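Local coordinates for predicted HD superfamily hydrolase (uncultured Thermotogales bacterium, PDB 2PQ7), which is a predicted metal-dependent hydrolase of the HD-domain superfamily that binds iron ions and probably hydrolyses phosphate esters, at the interface of chains A and B. Numbering follows the deposited sequence. Chains: chain A/B, Predicted HD superfamily hydrolase.

The interface of chains A and B. Residues chain A 40, 137-141, 202; chain B 213, 216.
B:Glu216, near the C-terminal end of helix 193-217, caps the N-terminus of helix 139-147 of chain A with its carboxylate. OE2 accepts the N-H of A:Ala139 (N to OE2 3.0 Å) through its syn lone pair. OE1 takes the N-H of A:Val140 in a nearly straight bond (N to OE1 2.9 Å, 173° at H), met on the syn side but 27° out of the carboxylate plane. Two bonds, one to each oxygen, thus fix the rotation of the carboxylate, and the positive end of the helix dipole would favour its charged form. CG of the glutamate lies anti to the carbonyl carbon and the chain is extended beyond it, which carries the carboxylate to this helix end. A water extends the cap: its O lies 2.6 Å from OE1 of B:Glu216 and also bonds to the backbone N of A:Ala141 and O of A:Ile137. That carbonyl O also receives NH1 of A:Arg202 (3.2 Å). The arginine is extended from CG to NE; CG of B:Glu216 lies over one guanidinium face, toward the rim at NH2 (3.6 Å), and the guanidinium plane stacks on the carboxylate 26° from parallel; its positive charge probably steadies the acid without a direct bond. Apolar contact flanks the cap. CG2 of A:Val140 lies over one face of the B:Phe213 ring, displaced toward the rim (3.8 Å to CD2), and also touches CB of B:Glu216. CB of A:Ala139 packs on the B:Phe213 backbone. Separately, the A:Arg40 methylenes make van der Waals contact with the B:Glu216 carbonyl, CG nearest (3.3 Å to O). Repeated by the two-fold, this intermolecular cap ties each long terminal helix to the neighbouring subunit, and may stabilise a dimer if the deposited pair is biological.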
loop_
_atom_site.group_PDB
_atom_site.type_symbol
_atom_site.label_atom_id
_atom_site.label_comp_id
_atom_site.label_asym_id
_atom_site.label_seq_id
_atom_site.Cartn_x
_atom_site.Cartn_y
_atom_site.Cartn_z
ATOM N N ARG A 40 -3.106 -5.040 -17.035
ATOM C CA ARG A 40 -3.635 -5.730 -15.846
ATOM C C ARG A 40 -4.999 -6.366 -16.142
ATOM O O ARG A 40 -5.328 -7.444 -15.647
ATOM C CB ARG A 40 -3.692 -4.767 -14.661
ATOM C CG ARG A 40 -2.282 -4.341 -14.211
ATOM C CD ARG A 40 -2.306 -3.645 -12.898
ATOM N NE ARG A 40 -3.175 -2.479 -12.900
ATOM C CZ ARG A 40 -2.822 -1.232 -13.249
ATOM N NH1 ARG A 40 -1.599 -0.910 -13.599
ATOM N NH2 ARG A 40 -3.736 -0.303 -13.257
ATOM N N ILE A 137 -9.521 -2.853 -7.311
ATOM C CA ILE A 137 -9.137 -3.387 -6.013
ATOM C C ILE A 137 -7.888 -4.226 -6.010
ATOM O O ILE A 137 -7.480 -4.805 -7.005
ATOM C CB ILE A 137 -10.262 -4.174 -5.354
ATOM C CG1 ILE A 137 -10.731 -5.323 -6.235
ATOM C CG2 ILE A 137 -11.418 -3.245 -5.023
ATOM C CD1 ILE A 137 -11.923 -6.077 -5.672
ATOM N N GLY A 138 -7.249 -4.305 -4.845
ATOM C CA GLY A 138 -6.038 -5.081 -4.722
ATOM C C GLY A 138 -4.830 -4.233 -4.343
ATOM O O GLY A 138 -4.958 -3.032 -4.068
ATOM N N ALA A 139 -3.667 -4.860 -4.378
ATOM C CA ALA A 139 -2.412 -4.229 -3.977
ATOM C C ALA A 139 -2.014 -3.080 -4.893
ATOM O O ALA A 139 -1.606 -2.011 -4.434
ATOM C CB ALA A 139 -1.320 -5.247 -3.930
ATOM N N VAL A 140 -2.147 -3.252 -6.208
ATOM C CA VAL A 140 -1.777 -2.179 -7.131
ATOM C C VAL A 140 -2.706 -0.998 -6.958
ATOM O O VAL A 140 -2.254 0.152 -6.967
ATOM C CB VAL A 140 -1.724 -2.657 -8.615
ATOM C CG1 VAL A 140 -1.423 -1.492 -9.539
ATOM C CG2 VAL A 140 -0.675 -3.745 -8.796
ATOM N N ALA A 141 -4.005 -1.255 -6.786
ATOM C CA ALA A 141 -4.973 -0.188 -6.519
ATOM C C ALA A 141 -4.606 0.621 -5.239
ATOM O O ALA A 141 -4.692 1.838 -5.236
ATOM C CB ALA A 141 -6.374 -0.774 -6.400
ATOM N N ARG A 202 -9.115 -10.109 -3.161
ATOM C CA ARG A 202 -8.543 -8.771 -3.189
ATOM C C ARG A 202 -9.183 -7.840 -2.170
ATOM O O ARG A 202 -8.466 -7.064 -1.525
ATOM C CB ARG A 202 -8.667 -8.168 -4.575
ATOM C CG ARG A 202 -7.771 -8.846 -5.551
ATOM C CD ARG A 202 -7.968 -8.197 -6.896
ATOM N NE ARG A 202 -7.149 -8.825 -7.918
ATOM C CZ ARG A 202 -6.839 -8.255 -9.077
ATOM N NH1 ARG A 202 -7.219 -7.020 -9.345
ATOM N NH2 ARG A 202 -6.036 -8.882 -9.921
ATOM N N PHE B 213 1.160 -7.427 -5.595
ATOM C CA PHE B 213 1.500 -6.352 -6.515
ATOM C C PHE B 213 2.066 -6.942 -7.803
ATOM O O PHE B 213 1.597 -6.625 -8.902
ATOM C CB PHE B 213 2.517 -5.397 -5.874
ATOM C CG PHE B 213 2.757 -4.144 -6.651
ATOM C CD1 PHE B 213 3.653 -4.139 -7.695
ATOM C CD2 PHE B 213 2.110 -2.983 -6.337
ATOM C CE1 PHE B 213 3.885 -2.978 -8.411
ATOM C CE2 PHE B 213 2.314 -1.822 -7.056
ATOM C CZ PHE B 213 3.211 -1.813 -8.081
ATOM N N GLU B 216 -0.553 -9.076 -9.755
ATOM C CA GLU B 216 -1.535 -8.221 -10.415
ATOM C C GLU B 216 -0.960 -7.402 -11.552
ATOM O O GLU B 216 -1.654 -7.108 -12.520
ATOM C CB GLU B 216 -2.124 -7.227 -9.416
ATOM C CG GLU B 216 -2.975 -7.840 -8.293
ATOM C CD GLU B 216 -3.283 -6.845 -7.179
ATOM O OE1 GLU B 216 -3.179 -5.621 -7.425
ATOM O OE2 GLU B 216 -3.648 -7.305 -6.062
HETATM O O HOH W 1 -5.041 -3.812 -7.786
#